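Local coordinates for protein cytochrome P450 (Bacillus megaterium, PDB 5L92) that binds corticosterone above its heme and, as a cytochrome P450, probably works as a monooxygenase that oxidises steroids, at residues L194-F198 with S236-I241; I168-S173 with E388-V392; Y140-V144 with Q158-K162; K91-M95 with Q226-E231. All coordinates share one frame; numbering follows the deposited sequence.

Overall arrangement
From the N terminus, the chain first passes 91-95, the heme-side helix that opens contact 4. Inside that loop, contact 3 closes soon after it opens, joining the start of helix 141-151 to helix 158-169. The end of helix 158-169 then opens contact 2, and 194-198 on helix 177-207 opens contact 1. Next, 226-231 completes contact 4 and 236-241 completes contact 1, so these two cross. Contact 2 closes last, at 388-392, tying that helix end to the loop before strand 399-401, enclosing contact 1 and crossing contact 4. Contacts 1 and 2 touch through I241 and I168 beside the steroid; contacts 1 and 4 share helix 229-245, and each touches the heme, through L238 and L239 and through H92.

Contact 1: L194-F198 with S236-I241; sequences LETYF and SILLLI. With C0R (corticosterone), chain D; HEM (protoporphyrin IX containing Fe), chain C.
F198 and L194 of helix 177-207, the G helix of the P450 fold, pack on S236, I237 and L240 of helix 229-245, the first part of the long I-helix, whose other side borders the heme and substrate pocket. The local axes run 10.7 Å apart at 113°, a steep crossing, so that contact is concentrated in a few side chains. The F198 ring is wedged between two neighbours. S236 CB lies over one face, 3.9 Å from the ring centroid, in a CH-pi contact, and Y197 CD1 of its own helix lies over the opposite face. L240 CD2 meets the ring in plane at its edge, 3.8 Å from F198 CE2. A small serine suits this place because it lets the ring come close, and its OG is satisfied by the I232 carbonyl one turn earlier. Branched I237 serves two neighbours at once: CG1 reaches F198 CD2 at 3.6 Å, while CG2, anti to the backbone N, reaches L194 CD1 at 3.9 Å. The leucine's other methyl, L194 CD2, meets L240 CD2 at 3.8 Å, and helix 158-169 adds W164 against L194. Beyond this apolar layer, L238 and I241 turn to the bound corticosterone, whose O1 reaches the heme iron at 1.9 Å. L238 bridges both ligands, with CD2 beside the heme methyl CMD and CD1 3.7 Å from steroid C7.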
# COMPACT_ATOMS: atom_id res chain seq x y z
N LEU A 194 -8.67 -8.15 15.59
CA LEU A 194 -8.19 -8.81 14.38
C LEU A 194 -7.58 -10.17 14.71
O LEU A 194 -7.87 -11.17 14.05
CB LEU A 194 -7.15 -7.95 13.68
CG LEU A 194 -7.55 -6.81 12.75
CD1 LEU A 194 -6.32 -5.91 12.46
CD2 LEU A 194 -8.10 -7.40 11.50
N GLU A 195 -6.67 -10.21 15.67
CA GLU A 195 -6.09 -11.49 16.08
C GLU A 195 -7.17 -12.49 16.48
O GLU A 195 -7.19 -13.62 15.99
CB GLU A 195 -5.11 -11.27 17.23
CG GLU A 195 -3.85 -10.62 16.72
CD GLU A 195 -2.93 -10.26 17.83
OE1 GLU A 195 -3.04 -10.93 18.87
OE2 GLU A 195 -2.12 -9.31 17.67
N THR A 196 -8.10 -12.09 17.35
CA THR A 196 -9.05 -13.08 17.83
C THR A 196 -9.97 -13.52 16.70
O THR A 196 -10.33 -14.70 16.63
CB THR A 196 -9.86 -12.57 19.05
OG1 THR A 196 -10.51 -11.35 18.74
CG2 THR A 196 -8.97 -12.34 20.22
N TYR A 197 -10.31 -12.60 15.79
CA TYR A 197 -10.99 -12.99 14.56
C TYR A 197 -10.25 -14.12 13.87
O TYR A 197 -10.84 -15.16 13.56
CB TYR A 197 -11.12 -11.79 13.60
CG TYR A 197 -11.88 -12.12 12.34
CD1 TYR A 197 -11.23 -12.65 11.23
CD2 TYR A 197 -13.25 -11.95 12.29
CE1 TYR A 197 -11.93 -12.98 10.11
CE2 TYR A 197 -13.96 -12.26 11.17
CZ TYR A 197 -13.30 -12.79 10.08
OH TYR A 197 -13.99 -13.12 8.93
N PHE A 198 -8.95 -13.94 13.63
CA PHE A 198 -8.26 -14.94 12.83
C PHE A 198 -7.92 -16.22 13.60
O PHE A 198 -7.74 -17.27 12.99
CB PHE A 198 -7.00 -14.33 12.20
CG PHE A 198 -7.28 -13.64 10.88
CD1 PHE A 198 -7.53 -14.39 9.74
CD2 PHE A 198 -7.34 -12.27 10.81
CE1 PHE A 198 -7.83 -13.78 8.53
CE2 PHE A 198 -7.61 -11.63 9.62
CZ PHE A 198 -7.87 -12.37 8.47
N SER A 236 -1.94 -13.43 7.87
CA SER A 236 -3.30 -13.23 7.43
C SER A 236 -3.75 -11.79 7.66
O SER A 236 -4.37 -11.18 6.78
CB SER A 236 -4.22 -14.22 8.12
OG SER A 236 -3.82 -15.53 7.75
N ILE A 237 -3.39 -11.22 8.82
CA ILE A 237 -3.76 -9.84 9.11
C ILE A 237 -3.06 -8.88 8.16
O ILE A 237 -3.68 -7.95 7.63
CB ILE A 237 -3.47 -9.50 10.59
CG1 ILE A 237 -4.52 -10.18 11.51
CG2 ILE A 237 -3.48 -7.99 10.83
CD1 ILE A 237 -4.08 -10.29 12.96
N LEU A 238 -1.77 -9.09 7.93
CA LEU A 238 -1.03 -8.24 7.01
C LEU A 238 -1.71 -8.21 5.65
O LEU A 238 -1.91 -7.14 5.07
CB LEU A 238 0.40 -8.75 6.88
CG LEU A 238 1.36 -8.05 5.91
CD1 LEU A 238 1.53 -6.55 6.24
CD2 LEU A 238 2.68 -8.79 5.98
N LEU A 239 -2.12 -9.38 5.15
CA LEU A 239 -2.76 -9.44 3.84
C LEU A 239 -4.10 -8.77 3.88
O LEU A 239 -4.47 -8.04 2.95
CB LEU A 239 -2.93 -10.89 3.36
CG LEU A 239 -1.72 -11.73 3.02
CD1 LEU A 239 -2.25 -13.03 2.36
CD2 LEU A 239 -0.74 -11.06 2.14
N LEU A 240 -4.85 -8.99 4.96
CA LEU A 240 -6.15 -8.35 5.07
C LEU A 240 -6.02 -6.84 4.95
O LEU A 240 -6.75 -6.20 4.20
CB LEU A 240 -6.82 -8.70 6.38
CG LEU A 240 -8.23 -8.14 6.51
CD1 LEU A 240 -9.11 -8.73 5.39
CD2 LEU A 240 -8.78 -8.44 7.89
N ILE A 241 -5.10 -6.26 5.73
CA ILE A 241 -4.94 -4.81 5.75
C ILE A 241 -4.46 -4.33 4.38
O ILE A 241 -4.97 -3.35 3.85
CB ILE A 241 -3.98 -4.39 6.87
CG1 ILE A 241 -4.55 -4.81 8.23
CG2 ILE A 241 -3.78 -2.89 6.85
CD1 ILE A 241 -3.67 -4.49 9.43
C1 C0R D . 2.33 -1.50 3.82
C2 C0R D . 2.26 -1.93 2.34
C3 C0R D . 1.49 -3.30 2.06
C4 C0R D . 0.37 -3.73 3.12
C5 C0R D . 0.24 -2.92 4.42
C6 C0R D . -0.90 -3.30 5.45
C7 C0R D . -0.26 -3.40 6.94
C8 C0R D . 0.55 -2.17 7.30
C9 C0R D . 1.65 -1.79 6.22
C10 C0R D . 1.16 -1.71 4.73
C11 C0R D . 2.47 -0.51 6.75
C12 C0R D . 3.04 -0.76 8.28
C13 C0R D . 1.97 -1.11 9.29
C14 C0R D . 1.12 -2.39 8.71
C15 C0R D . 0.21 -2.61 9.66
C16 C0R D . 1.03 -2.37 11.03
C17 C0R D . 2.43 -1.59 10.47
C18 C0R D . 1.03 0.12 9.55
C19 C0R D . 0.20 -0.52 4.50
C20 C0R D . 2.96 -0.57 11.51
C21 C0R D . 4.46 -0.43 11.83
O1 C0R D . 1.59 -4.00 1.05
O2 C0R D . 1.71 0.58 6.74
O3 C0R D . 2.17 0.15 12.11
O4 C0R D . 4.60 0.72 12.66
CHA HEM C . 5.40 -5.12 1.41
CHB HEM C . 3.54 -1.38 -1.13
CHC HEM C . -0.24 -4.04 -2.44
CHD HEM C . 1.38 -7.54 0.48
C1A HEM C . 5.23 -3.89 0.79
C2A HEM C . 6.20 -2.81 0.78
C3A HEM C . 5.68 -1.79 0.10
C4A HEM C . 4.38 -2.18 -0.39
CMA HEM C . 6.36 -0.43 -0.16
CAA HEM C . 7.59 -2.84 1.48
CBA HEM C . 7.48 -2.85 3.00
CGA HEM C . 8.80 -2.54 3.67
O1A HEM C . 9.86 -2.62 3.03
O2A HEM C . 8.81 -2.17 4.86
C1B HEM C . 2.37 -1.75 -1.76
C2B HEM C . 1.61 -1.00 -2.74
C3B HEM C . 0.56 -1.76 -3.08
C4B HEM C . 0.62 -2.99 -2.32
CMB HEM C . 2.01 0.38 -3.30
CAB HEM C . -0.56 -1.50 -4.11
CBB HEM C . -0.42 -0.67 -5.15
C1C HEM C . -0.13 -5.23 -1.76
C2C HEM C . -1.10 -6.29 -1.77
C3C HEM C . -0.64 -7.25 -0.98
C4C HEM C . 0.61 -6.83 -0.41
CMC HEM C . -2.42 -6.36 -2.58
CAC HEM C . -1.43 -8.54 -0.73
CBC HEM C . -0.89 -9.72 -1.01
C1D HEM C . 2.60 -7.20 0.99
C2D HEM C . 3.37 -8.02 1.91
C3D HEM C . 4.50 -7.36 2.17
C4D HEM C . 4.45 -6.10 1.44
CMD HEM C . 2.87 -9.40 2.43
CAD HEM C . 5.68 -7.79 3.09
CBD HEM C . 6.78 -8.50 2.28
CGD HEM C . 8.03 -8.82 3.08
O1D HEM C . 8.81 -9.71 2.68
O2D HEM C . 8.30 -8.18 4.13
NA HEM C . 4.12 -3.49 0.06
NB HEM C . 1.72 -2.94 -1.52
NC HEM C . 0.90 -5.59 -0.91
ND HEM C . 3.28 -6.04 0.77
FE HEM C . 2.52 -4.57 -0.48

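Contact 2: I168-S173 with E388-V392. With C0R (corticosterone), chain D.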
# COMPACT_ATOMS: atom_id res chain seq x y z
N ILE A 168 -5.77 0.66 11.96
CA ILE A 168 -4.37 0.25 12.00
C ILE A 168 -3.49 1.20 11.18
O ILE A 168 -2.36 1.50 11.59
CB ILE A 168 -4.20 -1.21 11.52
CG1 ILE A 168 -4.85 -2.19 12.50
CG2 ILE A 168 -2.72 -1.56 11.41
CD1 ILE A 168 -4.27 -2.13 13.92
N VAL A 169 -3.95 1.66 10.01
CA VAL A 169 -3.08 2.56 9.23
C VAL A 169 -3.31 4.04 9.57
O VAL A 169 -2.59 4.91 9.05
CB VAL A 169 -3.21 2.34 7.70
CG1 VAL A 169 -2.86 0.89 7.30
CG2 VAL A 169 -4.58 2.75 7.18
N ALA A 170 -4.27 4.35 10.44
CA ALA A 170 -4.61 5.73 10.74
C ALA A 170 -3.45 6.50 11.37
O ALA A 170 -2.68 5.97 12.17
CB ALA A 170 -5.83 5.77 11.66
N GLY A 171 -3.29 7.73 10.92
CA GLY A 171 -2.39 8.67 11.55
C GLY A 171 -3.16 9.64 12.42
O GLY A 171 -4.37 9.83 12.28
N PRO A 172 -2.47 10.27 13.35
CA PRO A 172 -3.15 11.15 14.30
C PRO A 172 -3.59 12.46 13.68
O PRO A 172 -3.00 12.95 12.71
CB PRO A 172 -2.08 11.37 15.37
CG PRO A 172 -0.82 11.34 14.57
CD PRO A 172 -1.02 10.29 13.53
N SER A 173 -4.66 13.03 14.21
CA SER A 173 -5.20 14.30 13.71
C SER A 173 -4.36 15.48 14.19
O SER A 173 -4.21 16.44 13.47
CB SER A 173 -6.67 14.47 14.04
OG SER A 173 -6.98 13.97 15.31
N GLU A 388 -6.10 10.56 6.28
CA GLU A 388 -5.31 11.05 7.40
C GLU A 388 -4.40 9.91 7.85
O GLU A 388 -4.74 9.12 8.74
CB GLU A 388 -6.23 11.55 8.52
CG GLU A 388 -5.53 12.38 9.57
CD GLU A 388 -6.49 13.30 10.32
OE1 GLU A 388 -7.24 12.80 11.19
OE2 GLU A 388 -6.49 14.52 10.03
N SER A 389 -3.23 9.83 7.24
CA SER A 389 -2.35 8.69 7.47
C SER A 389 -0.96 9.06 7.00
O SER A 389 -0.80 9.81 6.04
CB SER A 389 -2.88 7.45 6.71
OG SER A 389 -1.97 6.37 6.73
N THR A 390 0.05 8.55 7.70
CA THR A 390 1.40 8.57 7.14
C THR A 390 1.79 7.24 6.54
O THR A 390 2.75 7.18 5.78
CB THR A 390 2.46 8.99 8.20
OG1 THR A 390 2.75 7.90 9.07
CG2 THR A 390 2.01 10.12 9.02
N PHE A 391 1.05 6.16 6.84
CA PHE A 391 1.38 4.87 6.26
C PHE A 391 0.82 4.71 4.84
O PHE A 391 1.40 3.96 4.04
CB PHE A 391 0.86 3.74 7.16
CG PHE A 391 1.50 3.67 8.51
CD1 PHE A 391 2.85 3.38 8.64
CD2 PHE A 391 0.74 3.83 9.66
CE1 PHE A 391 3.43 3.27 9.91
CE2 PHE A 391 1.30 3.72 10.93
CZ PHE A 391 2.65 3.44 11.06
N VAL A 392 -0.28 5.40 4.50
CA VAL A 392 -0.82 5.33 3.15
C VAL A 392 -1.14 6.73 2.62
O VAL A 392 -1.33 7.68 3.37
CB VAL A 392 -2.07 4.41 3.05
CG1 VAL A 392 -1.70 3.02 3.47
CG2 VAL A 392 -3.23 4.95 3.88
C1 C0R D . 2.33 -1.50 3.82
C2 C0R D . 2.26 -1.93 2.34
C3 C0R D . 1.49 -3.30 2.06
C4 C0R D . 0.37 -3.73 3.12
C5 C0R D . 0.24 -2.92 4.42
C6 C0R D . -0.90 -3.30 5.45
C7 C0R D . -0.26 -3.40 6.94
C8 C0R D . 0.55 -2.17 7.30
C9 C0R D . 1.65 -1.79 6.22
C10 C0R D . 1.16 -1.71 4.73
C11 C0R D . 2.47 -0.51 6.75
C12 C0R D . 3.04 -0.76 8.28
C13 C0R D . 1.97 -1.11 9.29
C14 C0R D . 1.12 -2.39 8.71
C15 C0R D . 0.21 -2.61 9.66
C16 C0R D . 1.03 -2.37 11.03
C17 C0R D . 2.43 -1.59 10.47
C18 C0R D . 1.03 0.12 9.55
C19 C0R D . 0.20 -0.52 4.50
C20 C0R D . 2.96 -0.57 11.51
C21 C0R D . 4.46 -0.43 11.83
O1 C0R D . 1.59 -4.00 1.05
O2 C0R D . 1.71 0.58 6.74
O3 C0R D . 2.17 0.15 12.11
O4 C0R D . 4.60 0.72 12.66
O HOH W 1 -0.32 6.89 9.79
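F391 turns the edge of its ring to the carbonyl of V169, with CD2 3.6 Å from V169 O, while corticosterone overlaps one face, its C18 methyl 3.6 Å above the ring plane and over the centre. A flat aromatic suits this double duty, offering a broad surface to the steroid and a slightly positive edge to the oxygen. V169 is the last helical residue of 158-169. Its carbonyl accepts from S389 OG at 2.8 Å, the donor tilted 32° from the carbonyl plane, and from a water, 3.1 Å from V169 O, that itself accepts from T390 N. S389 OG in turn accepts from V392 N at 3.0 Å, an ST motif, so one small hydroxyl both holds the helix end and shapes the turn carrying F391. G171 N donates to E388 O at 3.0 Å. Here the backbones come close, the CA atoms of G171 and S389 being 4.1 Å apart, and a residue without a side chain fits. V169 CG2 packs on V392 CG2. Together with I168, whose CG2 touches steroid C15 at 3.6 Å, this joins the end of the F helix to the C-terminal loop that lines the substrate pocket in cytochromes P450.

Contact 3: Y140-V144 with Q158-K162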
# COMPACT_ATOMS: atom_id res chain seq x y z
N TYR A 140 -12.21 0.48 -3.73
CA TYR A 140 -12.12 -0.17 -2.41
C TYR A 140 -12.68 -1.60 -2.49
O TYR A 140 -11.97 -2.56 -2.17
CB TYR A 140 -12.82 0.64 -1.29
CG TYR A 140 -13.04 -0.25 -0.09
CD1 TYR A 140 -11.95 -0.69 0.65
CD2 TYR A 140 -14.29 -0.76 0.22
CE1 TYR A 140 -12.09 -1.57 1.70
CE2 TYR A 140 -14.44 -1.68 1.30
CZ TYR A 140 -13.32 -2.07 2.02
OH TYR A 140 -13.42 -2.98 3.09
N PRO A 141 -13.91 -1.81 -2.96
CA PRO A 141 -14.48 -3.19 -2.91
C PRO A 141 -13.69 -4.22 -3.70
O PRO A 141 -13.50 -5.35 -3.21
CB PRO A 141 -15.88 -3.02 -3.51
CG PRO A 141 -16.18 -1.58 -3.43
CD PRO A 141 -14.88 -0.83 -3.45
N LEU A 142 -13.24 -3.91 -4.92
CA LEU A 142 -12.61 -4.97 -5.70
C LEU A 142 -11.48 -5.62 -4.94
O LEU A 142 -11.47 -6.86 -4.82
CB LEU A 142 -12.16 -4.47 -7.07
CG LEU A 142 -11.17 -5.37 -7.83
CD1 LEU A 142 -11.79 -6.67 -8.31
CD2 LEU A 142 -10.58 -4.66 -8.99
N PRO A 143 -10.51 -4.89 -4.40
CA PRO A 143 -9.37 -5.59 -3.80
C PRO A 143 -9.69 -6.31 -2.48
O PRO A 143 -9.02 -7.29 -2.16
CB PRO A 143 -8.36 -4.46 -3.62
CG PRO A 143 -8.75 -3.46 -4.65
CD PRO A 143 -10.21 -3.46 -4.61
N VAL A 144 -10.68 -5.86 -1.70
CA VAL A 144 -10.98 -6.60 -0.48
C VAL A 144 -11.72 -7.90 -0.82
O VAL A 144 -11.59 -8.91 -0.12
CB VAL A 144 -11.79 -5.73 0.50
CG1 VAL A 144 -13.15 -5.37 -0.07
CG2 VAL A 144 -11.94 -6.44 1.88
N GLN A 158 -16.86 -7.67 5.46
CA GLN A 158 -16.10 -6.57 4.85
C GLN A 158 -16.09 -5.32 5.71
O GLN A 158 -15.08 -4.62 5.78
CB GLN A 158 -16.68 -6.25 3.46
CG GLN A 158 -16.16 -4.91 2.80
CD GLN A 158 -17.05 -3.70 3.12
OE1 GLN A 158 -18.26 -3.75 2.91
NE2 GLN A 158 -16.46 -2.62 3.65
N ARG A 159 -17.20 -5.00 6.38
CA ARG A 159 -17.27 -3.73 7.08
C ARG A 159 -16.41 -3.74 8.34
O ARG A 159 -15.79 -2.72 8.68
CB ARG A 159 -18.72 -3.41 7.41
CG ARG A 159 -18.90 -2.18 8.32
CD ARG A 159 -20.37 -1.93 8.64
NE ARG A 159 -21.23 -2.38 7.54
CZ ARG A 159 -21.94 -3.51 7.54
NH1 ARG A 159 -21.95 -4.30 8.60
NH2 ARG A 159 -22.65 -3.83 6.48
N GLN A 160 -16.33 -4.87 9.04
CA GLN A 160 -15.37 -4.98 10.14
C GLN A 160 -13.94 -4.84 9.63
O GLN A 160 -13.13 -4.11 10.21
CB GLN A 160 -15.50 -6.31 10.87
CG GLN A 160 -16.83 -6.57 11.53
CD GLN A 160 -16.74 -7.71 12.56
OE1 GLN A 160 -16.19 -7.54 13.63
NE2 GLN A 160 -17.27 -8.88 12.20
N PHE A 161 -13.62 -5.58 8.55
CA PHE A 161 -12.29 -5.54 7.94
C PHE A 161 -11.85 -4.10 7.68
O PHE A 161 -10.73 -3.70 8.04
CB PHE A 161 -12.29 -6.30 6.61
CG PHE A 161 -12.57 -7.76 6.72
CD1 PHE A 161 -12.51 -8.41 7.93
CD2 PHE A 161 -12.90 -8.48 5.58
CE1 PHE A 161 -12.74 -9.77 8.01
CE2 PHE A 161 -13.15 -9.84 5.64
CZ PHE A 161 -13.08 -10.49 6.87
N LYS A 162 -12.72 -3.31 7.05
CA LYS A 162 -12.39 -1.93 6.72
C LYS A 162 -12.11 -1.12 7.96
O LYS A 162 -11.10 -0.41 8.03
CB LYS A 162 -13.52 -1.28 5.93
CG LYS A 162 -13.10 0.04 5.24
CD LYS A 162 -14.24 0.54 4.32
CE LYS A 162 -13.88 1.85 3.64
NZ LYS A 162 -13.36 2.84 4.63
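V144 and Q158 bring the two backbones nearest, their CA atoms 7.4 Å apart, so side chains must bridge the gap between the beginning of the E helix region and the F helix, 158-169, of the P450 fold. Y140 does most of this. With CG anti to the backbone N (chi1 163°), its ring reaches across until the hydroxyl meets Q158, whose NE2 donates to Y140 OH at 3.1 Å with an N-H...O angle of 150°. The amide lies at the ring's edge, its plane turned 71° from that of the ring, and the chain of Q158 bends at chi2 to bring it there. The same phenol oxygen is hydrogen-bonded to N244 OD1 of helix 229-245, so this buried polar atom has two partners. K162 lies over one face of the tyrosine: its CD is 3.9 Å from the ring centroid, a CH-pi contact. A lysine is apt here, since its aliphatic part covers the ring while NZ pairs with D166; NZ itself is too far for more than a weak attraction to the ring. Beside this polar group, V144 CG2 meets the edge of the F161 ring at CD2, 4.3 Å away. F161 also makes an edge-to-face pair with Y197 of helix 177-207 and rests on L240 of helix 229-245, while Y140 touches T248 of helix 247-260.

Contact 4: K91-M95 with Q226-E231; sequences KHAEM and QLTDEE. With HEM (protoporphyrin IX containing Fe), chain C.
K91 and E231 meet from opposite directions in a salt bridge, NZ to OE2 3.3 Å, which links the first turn of helix 91-97, the C helix of the P450 fold, to the capping box that opens helix 229-245, the first part of the I-helix. The lysine chain bends at chi2 and then runs straight, so that its CE too lies against E231 OE2. M95 comes from one turn further on, crossing the glutamate at about a right angle: SD is 3.6 Å from E231 OE1, and CE reaches the Q226 carbonyl, 3.3 Å from its O. Flexible methionine suits this slot, because its bends at chi2 and chi3 also bring CE beside L227 CB. The next shell fixes the glutamate. T228, at the N-cap, accepts from E231 N through OG1 at 3.0 Å, and T228 N in turn donates to E231 OE1 at 3.1 Å, from above the carboxylate plane. The carboxylate therefore works twice, tying down the helix start and drawing the lysine charge across; that charge probably favours the ionised form of E231. Outward again, M95 also packs on L84 and I87. On another side of helix 91-97, H92 faces the heme, its ring edge-to-face with H350. H92 NE2 donates to propionate O1D of the heme at 2.6 Å, nearly straight at 169°.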
# COMPACT_ATOMS: atom_id res chain seq x y z
N LYS A 91 15.16 -15.40 9.73
CA LYS A 91 13.75 -15.74 9.83
C LYS A 91 12.92 -15.19 8.65
O LYS A 91 11.91 -15.80 8.26
CB LYS A 91 13.23 -15.21 11.17
CG LYS A 91 11.80 -15.57 11.58
CD LYS A 91 11.55 -17.09 11.60
CE LYS A 91 10.28 -17.45 12.39
NZ LYS A 91 9.84 -18.87 12.18
N HIS A 92 13.32 -14.05 8.08
CA HIS A 92 12.50 -13.48 7.00
C HIS A 92 12.47 -14.41 5.80
O HIS A 92 11.41 -14.67 5.22
CB HIS A 92 13.01 -12.11 6.55
CG HIS A 92 12.26 -11.60 5.36
ND1 HIS A 92 12.70 -11.78 4.07
CD2 HIS A 92 11.06 -10.98 5.26
CE1 HIS A 92 11.83 -11.26 3.22
NE2 HIS A 92 10.82 -10.76 3.92
N ALA A 93 13.63 -14.91 5.40
CA ALA A 93 13.72 -15.74 4.19
C ALA A 93 12.92 -17.02 4.34
O ALA A 93 12.22 -17.44 3.41
CB ALA A 93 15.18 -16.05 3.87
N GLU A 94 13.02 -17.67 5.51
CA GLU A 94 12.23 -18.87 5.78
C GLU A 94 10.73 -18.59 5.68
O GLU A 94 9.99 -19.35 5.05
CB GLU A 94 12.58 -19.41 7.18
CG GLU A 94 14.06 -19.76 7.39
CD GLU A 94 14.47 -19.85 8.87
OE1 GLU A 94 13.57 -19.98 9.74
OE2 GLU A 94 15.69 -19.77 9.16
N MET A 95 10.24 -17.50 6.29
CA MET A 95 8.81 -17.20 6.23
C MET A 95 8.36 -16.91 4.80
O MET A 95 7.36 -17.47 4.31
CB MET A 95 8.48 -16.01 7.14
CG MET A 95 8.61 -16.29 8.64
SD MET A 95 7.43 -17.53 9.25
CE MET A 95 8.46 -18.99 9.23
N GLN A 226 8.31 -24.86 9.92
CA GLN A 226 8.61 -24.14 11.16
C GLN A 226 7.79 -22.85 11.25
O GLN A 226 8.30 -21.75 11.03
CB GLN A 226 10.10 -23.83 11.20
CG GLN A 226 10.63 -23.14 12.44
CD GLN A 226 12.15 -23.02 12.39
OE1 GLN A 226 12.82 -23.81 11.73
NE2 GLN A 226 12.69 -22.01 13.05
N LEU A 227 6.51 -22.98 11.59
CA LEU A 227 5.70 -21.79 11.80
C LEU A 227 4.67 -22.00 12.90
O LEU A 227 4.13 -23.10 13.07
CB LEU A 227 5.03 -21.33 10.50
CG LEU A 227 4.08 -22.28 9.79
CD1 LEU A 227 2.74 -22.21 10.41
CD2 LEU A 227 3.93 -21.90 8.36
N THR A 228 4.40 -20.93 13.65
CA THR A 228 3.42 -20.94 14.72
C THR A 228 2.06 -20.46 14.22
O THR A 228 1.94 -19.79 13.19
CB THR A 228 3.85 -20.05 15.88
OG1 THR A 228 3.80 -18.65 15.49
CG2 THR A 228 5.27 -20.41 16.36
N ASP A 229 1.03 -20.80 14.98
CA ASP A 229 -0.29 -20.28 14.67
C ASP A 229 -0.32 -18.77 14.72
O ASP A 229 -0.99 -18.14 13.90
CB ASP A 229 -1.34 -20.85 15.60
CG ASP A 229 -1.71 -22.27 15.25
OD1 ASP A 229 -1.36 -22.73 14.14
OD2 ASP A 229 -2.37 -22.93 16.07
N GLU A 230 0.40 -18.16 15.68
CA GLU A 230 0.49 -16.71 15.73
C GLU A 230 1.06 -16.17 14.42
O GLU A 230 0.68 -15.08 13.97
CB GLU A 230 1.37 -16.27 16.92
CG GLU A 230 1.39 -14.75 17.19
CD GLU A 230 2.38 -14.34 18.27
OE1 GLU A 230 3.40 -15.03 18.45
OE2 GLU A 230 2.14 -13.31 18.92
N GLU A 231 1.98 -16.91 13.81
CA GLU A 231 2.60 -16.45 12.57
C GLU A 231 1.60 -16.49 11.41
O GLU A 231 1.55 -15.57 10.59
CB GLU A 231 3.84 -17.27 12.27
CG GLU A 231 5.06 -16.75 13.04
CD GLU A 231 6.27 -17.69 13.05
OE1 GLU A 231 6.21 -18.76 12.41
OE2 GLU A 231 7.29 -17.36 13.69
CHA HEM C . 5.40 -5.12 1.41
CHB HEM C . 3.54 -1.38 -1.13
CHC HEM C . -0.24 -4.04 -2.44
CHD HEM C . 1.38 -7.54 0.48
C1A HEM C . 5.23 -3.89 0.79
C2A HEM C . 6.20 -2.81 0.78
C3A HEM C . 5.68 -1.79 0.10
C4A HEM C . 4.38 -2.18 -0.39
CMA HEM C . 6.36 -0.43 -0.16
CAA HEM C . 7.59 -2.84 1.48
CBA HEM C . 7.48 -2.85 3.00
CGA HEM C . 8.80 -2.54 3.67
O1A HEM C . 9.86 -2.62 3.03
O2A HEM C . 8.81 -2.17 4.86
C1B HEM C . 2.37 -1.75 -1.76
C2B HEM C . 1.61 -1.00 -2.74
C3B HEM C . 0.56 -1.76 -3.08
C4B HEM C . 0.62 -2.99 -2.32
CMB HEM C . 2.01 0.38 -3.30
CAB HEM C . -0.56 -1.50 -4.11
CBB HEM C . -0.42 -0.67 -5.15
C1C HEM C . -0.13 -5.23 -1.76
C2C HEM C . -1.10 -6.29 -1.77
C3C HEM C . -0.64 -7.25 -0.98
C4C HEM C . 0.61 -6.83 -0.41
CMC HEM C . -2.42 -6.36 -2.58
CAC HEM C . -1.43 -8.54 -0.73
CBC HEM C . -0.89 -9.72 -1.01
C1D HEM C . 2.60 -7.20 0.99
C2D HEM C . 3.37 -8.02 1.91
C3D HEM C . 4.50 -7.36 2.17
C4D HEM C . 4.45 -6.10 1.44
CMD HEM C . 2.87 -9.40 2.43
CAD HEM C . 5.68 -7.79 3.09
CBD HEM C . 6.78 -8.50 2.28
CGD HEM C . 8.03 -8.82 3.08
O1D HEM C . 8.81 -9.71 2.68
O2D HEM C . 8.30 -8.18 4.13
NA HEM C . 4.12 -3.49 0.06
NB HEM C . 1.72 -2.94 -1.52
NC HEM C . 0.90 -5.59 -0.91
ND HEM C . 3.28 -6.04 0.77
FE HEM C . 2.52 -4.57 -0.48